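Local atomic coordinates of single-stranded DNA-binding protein (Thermoanaerobacter tengcongensis, PDB entry 4GS3), a protein that probably binds single-stranded DNA through its OB-fold domain, the part present here, which is the dimeric N-terminal domain of the primosome protein PriB. Residues 27-31 / 32-36; 54-58 / 59-63; 63-67 / 68-72. All blocks are in the same frame, centred on the assembly; numbering follows the deposited sequence.

Contact 1: 27-31 / 32-36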
ATOM      1  N   SER A  27      -3.527   4.324 -10.876  1.00 29.30           N
ATOM      2  CA  SER A  27      -2.382   4.993 -11.490  1.00 33.54           C
ATOM      3  C   SER A  27      -2.407   4.694 -12.990  1.00 35.65           C
ATOM      4  O   SER A  27      -2.620   5.578 -13.816  1.00 41.22           O
ATOM      5  CB  SER A  27      -1.053   4.531 -10.919  1.00 35.84           C
ATOM      6  OG  SER A  27      -0.972   3.127 -10.848  1.00 44.80           O
ATOM      7  N   HIS A  28      -2.215   3.408 -13.282  1.00 37.28           N
ATOM      8  CA  HIS A  28      -2.302   3.072 -14.698  1.00 40.80           C
ATOM      9  C   HIS A  28      -2.179   1.566 -14.834  1.00 39.57           C
ATOM     10  O   HIS A  28      -2.255   0.818 -13.839  1.00 37.64           O
ATOM     11  CB  HIS A  28      -1.223   3.828 -15.478  1.00 42.90           C
ATOM     12  CG  HIS A  28       0.105   3.275 -15.071  1.00 48.38           C
ATOM     13  ND1 HIS A  28       0.429   3.172 -13.750  1.00 50.93           N
ATOM     14  CD2 HIS A  28       1.155   2.806 -15.772  1.00 50.40           C
ATOM     15  CE1 HIS A  28       1.635   2.661 -13.646  1.00 52.62           C
ATOM     16  NE2 HIS A  28       2.114   2.416 -14.852  1.00 51.84           N
ATOM     17  N   GLU A  29      -2.014   1.141 -16.085  1.00 37.88           N
ATOM     18  CA  GLU A  29      -2.081  -0.275 -16.362  1.00 36.04           C
ATOM     19  C   GLU A  29      -0.810  -0.811 -16.970  1.00 35.48           C
ATOM     20  O   GLU A  29      -0.049  -0.119 -17.616  1.00 44.87           O
ATOM     21  CB  GLU A  29      -3.114  -0.624 -17.428  1.00 39.00           C
ATOM     22  CG  GLU A  29      -4.568  -0.601 -16.975  1.00 44.75           C
ATOM     23  CD  GLU A  29      -5.473  -0.760 -18.187  1.00 48.43           C
ATOM     24  OE1 GLU A  29      -6.680  -0.976 -17.956  1.00 51.94           O
ATOM     25  OE2 GLU A  29      -4.905  -0.656 -19.305  1.00 51.54           O
ATOM     26  N   LEU A  30      -0.725  -2.101 -16.752  1.00 30.32           N
ATOM     27  CA  LEU A  30       0.384  -2.812 -17.350  1.00 32.60           C
ATOM     28  C   LEU A  30      -0.181  -3.910 -18.201  1.00 27.25           C
ATOM     29  O   LEU A  30      -0.542  -4.843 -17.514  1.00 26.86           O
ATOM     30  CB  LEU A  30       1.223  -3.561 -16.280  1.00 38.34           C
ATOM     31  CG  LEU A  30       2.194  -4.523 -16.979  1.00 43.79           C
ATOM     32  CD1 LEU A  30       3.272  -3.641 -17.613  1.00 42.17           C
ATOM     33  CD2 LEU A  30       2.737  -5.621 -16.097  1.00 50.34           C
ATOM     34  N   TYR A  31      -0.158  -3.797 -19.514  1.00 23.06           N
ATOM     35  CA  TYR A  31      -0.754  -4.858 -20.297  1.00 19.07           C
ATOM     36  C   TYR A  31      -2.099  -5.281 -19.756  1.00 17.25           C
ATOM     37  O   TYR A  31      -2.426  -6.470 -19.592  1.00 17.39           O
ATOM     38  CB  TYR A  31       0.286  -6.023 -20.407  1.00 18.58           C
ATOM     39  CG  TYR A  31       1.537  -5.527 -21.088  1.00 19.19           C
ATOM     40  CD1 TYR A  31       2.692  -5.185 -20.422  1.00 21.39           C
ATOM     41  CD2 TYR A  31       1.616  -5.383 -22.467  1.00 22.82           C
ATOM     42  CE1 TYR A  31       3.826  -4.721 -21.046  1.00 23.86           C
ATOM     43  CE2 TYR A  31       2.726  -4.916 -23.155  1.00 25.43           C
ATOM     44  CZ  TYR A  31       3.848  -4.589 -22.407  1.00 26.53           C
ATOM     45  OH  TYR A  31       5.008  -4.137 -22.996  1.00 34.39           O
ATOM     46  N   GLY A  32      -2.908  -4.286 -19.388  1.00 18.06           N
ATOM     47  CA  GLY A  32      -4.249  -4.505 -18.887  1.00 17.97           C
ATOM     48  C   GLY A  32      -4.386  -4.718 -17.382  1.00 17.77           C
ATOM     49  O   GLY A  32      -5.495  -4.544 -16.860  1.00 18.62           O
ATOM     50  N   GLU A  33      -3.334  -5.079 -16.678  1.00 17.65           N
ATOM     51  CA  GLU A  33      -3.365  -5.144 -15.205  1.00 18.20           C
ATOM     52  C   GLU A  33      -3.449  -3.760 -14.597  1.00 18.57           C
ATOM     53  O   GLU A  33      -2.661  -2.884 -14.893  1.00 21.32           O
ATOM     54  CB  GLU A  33      -2.089  -5.909 -14.747  1.00 20.77           C
ATOM     55  CG  GLU A  33      -2.061  -6.145 -13.225  1.00 23.18           C
ATOM     56  CD  GLU A  33      -0.879  -6.918 -12.704  1.00 25.80           C
ATOM     57  OE1 GLU A  33       0.035  -7.339 -13.487  1.00 30.37           O
ATOM     58  OE2 GLU A  33      -0.748  -7.224 -11.497  1.00 27.04           O
ATOM     59  N   LYS A  34      -4.377  -3.518 -13.695  1.00 18.34           N
ATOM     60  CA  LYS A  34      -4.645  -2.219 -13.078  1.00 18.23           C
ATOM     61  C   LYS A  34      -3.875  -2.109 -11.749  1.00 16.93           C
ATOM     62  O   LYS A  34      -3.920  -3.020 -10.913  1.00 19.05           O
ATOM     63  CB  LYS A  34      -6.125  -2.018 -12.820  1.00 21.36           C
ATOM     64  CG  LYS A  34      -7.027  -2.103 -14.051  1.00 27.24           C
ATOM     65  CD  LYS A  34      -8.498  -2.148 -13.624  1.00 34.64           C
ATOM     66  CE  LYS A  34      -9.472  -1.722 -14.722  1.00 38.94           C
ATOM     67  NZ  LYS A  34      -9.570  -2.759 -15.793  1.00 44.71           N
ATOM     68  N   PHE A  35      -3.183  -1.000 -11.565  1.00 16.55           N
ATOM     69  CA  PHE A  35      -2.471  -0.654 -10.376  1.00 15.48           C
ATOM     70  C   PHE A  35      -3.081   0.612  -9.753  1.00 15.33           C
ATOM     71  O   PHE A  35      -3.519   1.540 -10.437  1.00 20.14           O
ATOM     72  CB  PHE A  35      -0.956  -0.483 -10.629  1.00 18.74           C
ATOM     73  CG  PHE A  35      -0.284  -1.807 -10.954  1.00 19.48           C
ATOM     74  CD1 PHE A  35      -0.371  -2.299 -12.259  1.00 22.88           C
ATOM     75  CD2 PHE A  35       0.379  -2.522  -9.973  1.00 21.00           C
ATOM     76  CE1 PHE A  35       0.231  -3.499 -12.563  1.00 26.49           C
ATOM     77  CE2 PHE A  35       0.963  -3.725 -10.310  1.00 23.89           C
ATOM     78  CZ  PHE A  35       0.870  -4.223 -11.584  1.00 27.61           C
ATOM     79  N   PHE A  36      -3.015   0.607  -8.426  1.00 14.01           N
ATOM     80  CA  PHE A  36      -3.552   1.672  -7.613  1.00 13.65           C
ATOM     81  C   PHE A  36      -2.497   2.130  -6.593  1.00 13.10           C
ATOM     82  O   PHE A  36      -1.728   1.305  -6.100  1.00 15.25           O
ATOM     83  CB  PHE A  36      -4.754   1.200  -6.853  1.00 14.65           C
ATOM     84  CG  PHE A  36      -5.889   0.784  -7.768  1.00 16.09           C
ATOM     85  CD1 PHE A  36      -5.869  -0.482  -8.333  1.00 18.27           C
ATOM     86  CD2 PHE A  36      -6.885   1.645  -8.064  1.00 17.72           C
ATOM     87  CE1 PHE A  36      -6.869  -0.870  -9.185  1.00 22.48           C
ATOM     88  CE2 PHE A  36      -7.936   1.240  -8.903  1.00 23.29           C
ATOM     89  CZ  PHE A  36      -7.909  -0.003  -9.456  1.00 24.62           C
TER
HETATM   90  O   HOH W   1      -2.469  -1.724 -20.373  1.00 32.27           O

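Contact 2: 54-58 / 59-63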
ATOM      1  N   ILE A  54       1.866   3.327  -0.833  1.00  9.56           N
ATOM      2  CA  ILE A  54       1.667   1.954  -1.221  1.00  9.37           C
ATOM      3  C   ILE A  54       1.214   1.909  -2.697  1.00  9.72           C
ATOM      4  O   ILE A  54       0.424   2.750  -3.125  1.00 11.38           O
ATOM      5  CB  ILE A  54       0.595   1.252  -0.360  1.00  9.76           C
ATOM      6  CG1 ILE A  54       0.733   1.554   1.138  1.00 10.43           C
ATOM      7  CG2 ILE A  54       0.580  -0.232  -0.624  1.00 11.93           C
ATOM      8  CD1 ILE A  54       2.031   1.140   1.789  1.00 11.40           C
ATOM      9  N   THR A  55       1.656   0.896  -3.411  1.00  9.94           N
ATOM     10  CA  THR A  55       1.172   0.569  -4.748  1.00 11.07           C
ATOM     11  C   THR A  55       0.708  -0.860  -4.733  1.00 10.81           C
ATOM     12  O   THR A  55       1.426  -1.723  -4.214  1.00 12.54           O
ATOM     13  CB  THR A  55       2.243   0.794  -5.808  1.00 12.67           C
ATOM     14  OG1 THR A  55       2.595   2.185  -5.820  1.00 14.14           O
ATOM     15  CG2 THR A  55       1.795   0.323  -7.201  1.00 17.02           C
ATOM     16  N   ILE A  56      -0.463  -1.113  -5.286  1.00 11.86           N
ATOM     17  CA  ILE A  56      -0.998  -2.438  -5.284  1.00 12.46           C
ATOM     18  C   ILE A  56      -1.715  -2.737  -6.579  1.00 12.70           C
ATOM     19  O   ILE A  56      -2.440  -1.911  -7.146  1.00 14.91           O
ATOM     20  CB  ILE A  56      -1.929  -2.583  -4.061  1.00 15.28           C
ATOM     21  CG1 ILE A  56      -2.344  -4.034  -3.879  1.00 16.78           C
ATOM     22  CG2 ILE A  56      -3.153  -1.654  -4.116  1.00 17.57           C
ATOM     23  CD1 ILE A  56      -2.782  -4.330  -2.432  1.00 19.92           C
ATOM     24  N   SER A  57      -1.525  -3.973  -7.042  1.00 13.78           N
ATOM     25  CA  SER A  57      -2.241  -4.529  -8.172  1.00 15.85           C
ATOM     26  C   SER A  57      -3.647  -4.940  -7.763  1.00 16.01           C
ATOM     27  O   SER A  57      -3.850  -5.471  -6.688  1.00 17.23           O
ATOM     28  CB  SER A  57      -1.558  -5.791  -8.646  1.00 19.23           C
ATOM     29  OG  SER A  57      -2.354  -6.411  -9.639  1.00 21.43           O
ATOM     30  N   ASN A  58      -4.604  -4.745  -8.656  1.00 19.03           N
ATOM     31  CA  ASN A  58      -5.933  -5.233  -8.267  1.00 26.09           C
ATOM     32  C   ASN A  58      -5.973  -6.754  -8.280  1.00 25.54           C
ATOM     33  O   ASN A  58      -6.921  -7.245  -7.701  1.00 31.64           O
ATOM     34  CB  ASN A  58      -7.087  -4.686  -9.070  1.00 33.04           C
ATOM     35  CG  ASN A  58      -7.120  -5.137 -10.493  1.00 35.28           C
ATOM     36  OD1 ASN A  58      -6.105  -5.589 -11.002  1.00 37.87           O
ATOM     37  ND2 ASN A  58      -8.249  -5.003 -11.131  1.00 47.62           N
ATOM     38  N   ARG A  59      -4.977  -7.452  -8.744  1.00 23.78           N
ATOM     39  CA  ARG A  59      -4.921  -8.897  -8.482  1.00 25.67           C
ATOM     40  C   ARG A  59      -4.854  -9.224  -7.008  1.00 24.78           C
ATOM     41  O   ARG A  59      -5.252 -10.284  -6.615  1.00 29.89           O
ATOM     42  CB  ARG A  59      -3.693  -9.576  -9.090  1.00 31.02           C
ATOM     43  CG  ARG A  59      -3.249  -9.116 -10.429  1.00 37.45           C
ATOM     44  CD  ARG A  59      -2.507 -10.149 -11.238  1.00 38.15           C
ATOM     45  NE  ARG A  59      -3.474 -10.470 -12.251  1.00 44.25           N
ATOM     46  CZ  ARG A  59      -4.234 -11.561 -12.254  1.00 45.60           C
ATOM     47  NH1 ARG A  59      -5.181 -11.677 -13.164  1.00 39.00           N
ATOM     48  NH2 ARG A  59      -4.061 -12.495 -11.324  1.00 51.98           N
ATOM     49  N   LEU A  60      -4.266  -8.362  -6.191  1.00 20.02           N
ATOM     50  CA  LEU A  60      -4.031  -8.776  -4.809  1.00 22.40           C
ATOM     51  C   LEU A  60      -5.066  -8.527  -3.761  1.00 26.91           C
ATOM     52  O   LEU A  60      -4.941  -8.903  -2.590  1.00 32.49           O
ATOM     53  CB  LEU A  60      -2.845  -7.938  -4.274  1.00 24.51           C
ATOM     54  CG  LEU A  60      -1.510  -8.515  -4.641  1.00 28.15           C
ATOM     55  CD1 LEU A  60      -0.462  -7.614  -3.982  1.00 35.49           C
ATOM     56  CD2 LEU A  60      -1.257  -9.953  -4.219  1.00 31.25           C
ATOM     57  N   PHE A  61      -6.035  -7.737  -4.226  1.00 30.41           N
ATOM     58  CA  PHE A  61      -7.032  -7.373  -3.182  1.00 34.40           C
ATOM     59  C   PHE A  61      -8.389  -7.760  -3.729  1.00 37.81           C
ATOM     60  O   PHE A  61      -9.426  -7.296  -3.226  1.00 37.99           O
ATOM     61  CB  PHE A  61      -6.896  -5.939  -2.722  1.00 35.08           C
ATOM     62  CG  PHE A  61      -7.195  -4.811  -3.700  1.00 36.38           C
ATOM     63  CD1 PHE A  61      -6.219  -4.266  -4.534  1.00 33.56           C
ATOM     64  CD2 PHE A  61      -8.489  -4.296  -3.778  1.00 38.24           C
ATOM     65  CE1 PHE A  61      -6.488  -3.231  -5.407  1.00 34.42           C
ATOM     66  CE2 PHE A  61      -8.761  -3.267  -4.662  1.00 37.87           C
ATOM     67  CZ  PHE A  61      -7.794  -2.771  -5.509  1.00 36.62           C
ATOM     68  N   GLU A  62      -8.385  -8.651  -4.718  1.00 40.89           N
ATOM     69  CA  GLU A  62      -9.641  -9.296  -5.029  1.00 46.04           C
ATOM     70  C   GLU A  62     -10.218  -9.901  -3.751  1.00 46.63           C
ATOM     71  O   GLU A  62      -9.527 -10.521  -2.947  1.00 56.88           O
ATOM     72  CB  GLU A  62      -9.480 -10.411  -6.052  1.00 51.50           C
ATOM     73  CG  GLU A  62     -10.803 -10.491  -6.825  1.00 54.27           C
ATOM     74  CD  GLU A  62     -10.712  -9.635  -8.090  1.00 59.10           C
ATOM     75  OE1 GLU A  62     -10.218 -10.205  -9.083  1.00 66.67           O
ATOM     76  OE2 GLU A  62     -11.105  -8.450  -8.082  1.00 70.05           O
ATOM     77  N   GLY A  63     -11.476  -9.618  -3.546  1.00 45.76           N
ATOM     78  CA  GLY A  63     -12.155 -10.098  -2.354  1.00 45.87           C
ATOM     79  C   GLY A  63     -12.268  -9.063  -1.265  1.00 44.86           C
ATOM     80  O   GLY A  63     -13.177  -9.018  -0.427  1.00 46.65           O
TER

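Contact 3: 63-67 / 68-72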
ATOM      1  N   GLY A  63     -11.476  -9.618  -3.546  1.00 45.76           N
ATOM      2  CA  GLY A  63     -12.155 -10.098  -2.354  1.00 45.87           C
ATOM      3  C   GLY A  63     -12.268  -9.063  -1.265  1.00 44.86           C
ATOM      4  O   GLY A  63     -13.177  -9.018  -0.427  1.00 46.65           O
ATOM      5  N   MET A  64     -11.269  -8.151  -1.258  1.00 40.59           N
ATOM      6  CA  MET A  64     -11.380  -7.260  -0.100  1.00 37.35           C
ATOM      7  C   MET A  64     -11.682  -5.848  -0.570  1.00 33.70           C
ATOM      8  O   MET A  64     -11.507  -5.417  -1.706  1.00 40.77           O
ATOM      9  CB  MET A  64     -10.135  -7.348   0.745  1.00 40.93           C
ATOM     10  CG  MET A  64      -8.825  -6.723   0.343  1.00 43.98           C
ATOM     11  SD  MET A  64      -7.391  -7.846   0.219  1.00 80.99           S
ATOM     12  CE  MET A  64      -7.452  -8.702   1.765  1.00 40.24           C
ATOM     13  N   ASN A  65     -12.151  -5.116   0.425  1.00 28.68           N
ATOM     14  CA  ASN A  65     -12.461  -3.703   0.258  1.00 31.31           C
ATOM     15  C   ASN A  65     -11.318  -3.001   0.973  1.00 27.88           C
ATOM     16  O   ASN A  65     -10.966  -3.363   2.122  1.00 28.65           O
ATOM     17  CB  ASN A  65     -13.893  -3.403   0.744  1.00 35.31           C
ATOM     18  CG  ASN A  65     -14.043  -1.969   1.235  1.00 41.19           C
ATOM     19  OD1 ASN A  65     -13.432  -1.534   2.227  1.00 44.81           O
ATOM     20  ND2 ASN A  65     -14.900  -1.259   0.504  1.00 51.69           N
ATOM     21  N   LEU A  66     -10.739  -2.030   0.272  1.00 24.69           N
ATOM     22  CA  LEU A  66      -9.783  -1.105   0.853  1.00 19.90           C
ATOM     23  C   LEU A  66     -10.289   0.348   0.915  1.00 18.87           C
ATOM     24  O   LEU A  66      -9.547   1.280   0.559  1.00 20.40           O
ATOM     25  CB  LEU A  66      -8.479  -1.245   0.054  1.00 19.92           C
ATOM     26  CG  LEU A  66      -7.890  -2.666   0.073  1.00 20.64           C
ATOM     27  CD1 LEU A  66      -6.652  -2.661  -0.847  1.00 24.24           C
ATOM     28  CD2 LEU A  66      -7.570  -3.136   1.474  1.00 23.44           C
ATOM     29  N   GLU A  67     -11.456   0.578   1.473  1.00 19.86           N
ATOM     30  CA  GLU A  67     -11.938   1.926   1.707  1.00 20.24           C
ATOM     31  C   GLU A  67     -11.064   2.635   2.770  1.00 16.98           C
ATOM     32  O   GLU A  67     -10.428   2.001   3.625  1.00 16.91           O
ATOM     33  CB  GLU A  67     -13.386   1.995   2.113  1.00 27.47           C
ATOM     34  CG  GLU A  67     -14.367   2.322   0.946  1.00 38.98           C
ATOM     35  CD  GLU A  67     -15.746   2.780   1.354  1.00 42.08           C
ATOM     36  OE1 GLU A  67     -16.731   2.953   0.588  1.00 49.67           O
ATOM     37  OE2 GLU A  67     -15.889   3.003   2.600  1.00 50.62           O
ATOM     38  N   VAL A  68     -11.044   3.932   2.744  1.00 16.50           N
ATOM     39  CA  VAL A  68     -10.391   4.745   3.783  1.00 15.54           C
ATOM     40  C   VAL A  68     -10.835   4.295   5.145  1.00 15.08           C
ATOM     41  O   VAL A  68     -12.054   4.078   5.328  1.00 18.75           O
ATOM     42  CB  VAL A  68     -10.605   6.235   3.556  1.00 16.80           C
ATOM     43  CG1 VAL A  68     -10.128   7.006   4.768  1.00 19.23           C
ATOM     44  CG2 VAL A  68      -9.888   6.631   2.282  1.00 20.72           C
ATOM     45  N   GLY A  69      -9.887   4.071   6.073  1.00 14.64           N
ATOM     46  CA  GLY A  69     -10.124   3.606   7.387  1.00 14.93           C
ATOM     47  C   GLY A  69      -9.915   2.113   7.572  1.00 14.13           C
ATOM     48  O   GLY A  69      -9.835   1.665   8.681  1.00 16.84           O
ATOM     49  N   THR A  70      -9.813   1.378   6.467  1.00 13.53           N
ATOM     50  CA  THR A  70      -9.563  -0.072   6.561  1.00 13.06           C
ATOM     51  C   THR A  70      -8.185  -0.310   7.160  1.00 11.74           C
ATOM     52  O   THR A  70      -7.214   0.338   6.753  1.00 12.14           O
ATOM     53  CB  THR A  70      -9.619  -0.700   5.143  1.00 13.26           C
ATOM     54  OG1 THR A  70     -10.883  -0.451   4.562  1.00 15.83           O
ATOM     55  CG2 THR A  70      -9.362  -2.194   5.140  1.00 14.94           C
ATOM     56  N   ARG A  71      -8.082  -1.256   8.088  1.00 12.13           N
ATOM     57  CA  ARG A  71      -6.802  -1.609   8.697  1.00 11.19           C
ATOM     58  C   ARG A  71      -6.250  -2.826   7.963  1.00 10.51           C
ATOM     59  O   ARG A  71      -6.972  -3.775   7.709  1.00 10.77           O
ATOM     60  CB  ARG A  71      -7.004  -1.915  10.169  1.00 12.37           C
ATOM     61  CG  ARG A  71      -5.707  -1.995  10.912  1.00 12.81           C
ATOM     62  CD  ARG A  71      -6.008  -2.282  12.353  1.00 15.75           C
ATOM     63  NE  ARG A  71      -4.816  -2.238  13.153  1.00 15.86           N
ATOM     64  CZ  ARG A  71      -4.602  -2.989  14.231  1.00 16.18           C
ATOM     65  NH1 ARG A  71      -5.435  -3.924  14.658  1.00 18.33           N
ATOM     66  NH2 ARG A  71      -3.487  -2.785  14.891  1.00 19.16           N
ATOM     67  N   VAL A  72      -4.949  -2.774   7.675  1.00 10.46           N
ATOM     68  CA  VAL A  72      -4.304  -3.794   6.862  1.00  9.97           C
ATOM     69  C   VAL A  72      -2.907  -4.074   7.408  1.00 10.07           C
ATOM     70  O   VAL A  72      -2.256  -3.233   8.005  1.00 11.53           O
ATOM     71  CB  VAL A  72      -4.222  -3.387   5.393  1.00 11.60           C
ATOM     72  CG1 VAL A  72      -5.570  -3.235   4.770  1.00 14.15           C
ATOM     73  CG2 VAL A  72      -3.417  -2.104   5.193  1.00 13.04           C
TER

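Contact 1: 27-31 / 32-36
Phe-35 O takes a strong bond from Ser-27 N at 2.8 Å, nearly straight at the hydrogen (171°), and Ser-27 OG lies near the same oxygen in a weak, unsettled contact. Closer to the bend, Leu-30 and Glu-33 exchange backbone bonds: Leu-30 N donates to Glu-33 O at 2.8 Å, and Glu-33 N donates back to Leu-30 O. These bonds clamp a two-residue type I' turn, Tyr-31 and Gly-32. Gly-32 suits its place because its backbone angles would jam a CB against Tyr-31 O. On one face, Leu-30 CB rests 3.8 Å from Phe-35 CE1, an apolar contact beside the aliphatic part of Glu-33, whose OE2 is hydrogen-bonded to Ser-57 OG. On the other face, Glu-29 and Lys-34 run side by side. With CG beside the backbone N (chi1 -76°) and the chain extended beyond it, the carboxylate of Glu-29 comes alongside Gly-32, where a water donates to Glu-29 OE2 at 2.9 Å and accepts from Gly-32 N at 2.8 Å. Lys-34 NZ stays 4.0 Å from Glu-29 OE1, beyond a salt bridge. The chemistry implies a surface hairpin held chiefly by its backbone, the opposite charges adding perhaps a modest, solvent-screened attraction.

Contact 2: 54-58 / 59-63
Two hydrogen bonds fold the chain back at the end of strand 49-57, both accepted by Ser-57. Its carbonyl O receives Leu-60 N at 3.0 Å, and its hydroxyl OG receives Arg-59 N, also at 3.0 Å, which makes Ser-57 to Arg-59 an ST turn. With OG turned opposite the backbone nitrogen (chi1 173°), the short serine side chain reaches the amide two residues on, and the same OG is hydrogen-bonded to Glu-33 of the neighbouring strand. A serine thus suits the bend: small enough to fit, yet able to serve two partners. The turn also brings Arg-59 CG close to Ser-57 OG, and the rest of that chain leads away, as fits a charged residue at the surface. Among apolar groups, Ile-56 crosses both Leu-60 and Phe-61, its CG1 meeting Leu-60 CB at 4.0 Å and its CG2 meeting Phe-61 CE1 at 3.9 Å. The Phe-61 ring, swung back between its own backbone N and carbonyl carbon (chi1 66°), also brings CE1 to 3.5 Å from Asn-58 CA. With Leu-60 and Phe-61 packed against Ile-56, the whole is an ST turn closing strand 49-57 of the OB fold.

Contact 3: 63-67 / 68-72
Glu-67 O is gripped twice by one residue: Thr-70 gives it both its backbone N, at 3.0 Å, and its hydroxyl OG1, at 2.7 Å. Neither donor lies exactly in the carbonyl plane, the amide being tilted 25° from it and the hydroxyl 18°. The N-H...O hydrogen bond from Thr-70 N closes a type II turn from Glu-67 to Thr-70, and the hydroxyl bond reinforces it. Thr-70 OG1 sits beside its own backbone N, with chi1 at -58°, which lets both donors converge on one acceptor. Gly-69 fits the third position of the turn, where its backbone angles would press a CB against Val-68 O. Just before the turn, Asn-65 OD1 accepts from Glu-67 N at 3.0 Å in an Asx turn; the bond is nearly straight at the hydrogen, although the donor stands above the amide plane. Asparagine suits this place because its short side chain reaches the amide two residues on. Leu-66 CD2 lies 3.9 Å from Val-72 CG1, and these two side chains cross at about a right angle. The methyl of Thr-70, CG2, is 3.6 Å from Asn-65 O and 4.2 Å from Leu-66 CD2, and so borders this apolar pair. Leu-24 also touches Leu-66, while Val-104 of strand 93-105 meets Thr-70. Threonine is thus used at both ends: its hydroxyl adds a second bond to the turn while its methyl meets Leu-66, consistent with a turn held firmly just before strand 71-82.

From the N terminus, contact 1 comes first and closes the tight hairpin between strands 25-30 and 33-43. Contact 2 follows in series at the end of strand 49-57, the antiparallel neighbour of 33-43, and the two touch through the backbone pairing of Phe-36 with Ile-56. Contact 3 begins at Gly-63, the residue on which contact 2 ends, and turns the same connection into strand 71-82; contacts 2 and 3 also touch through their side chains. None nests in or crosses another. Contacts 1 and 3 do not touch, their nearest atoms being about 7 Å apart, so contact 2 bridges them, tying the hairpin to the connection from strand 49-57 to strand 71-82.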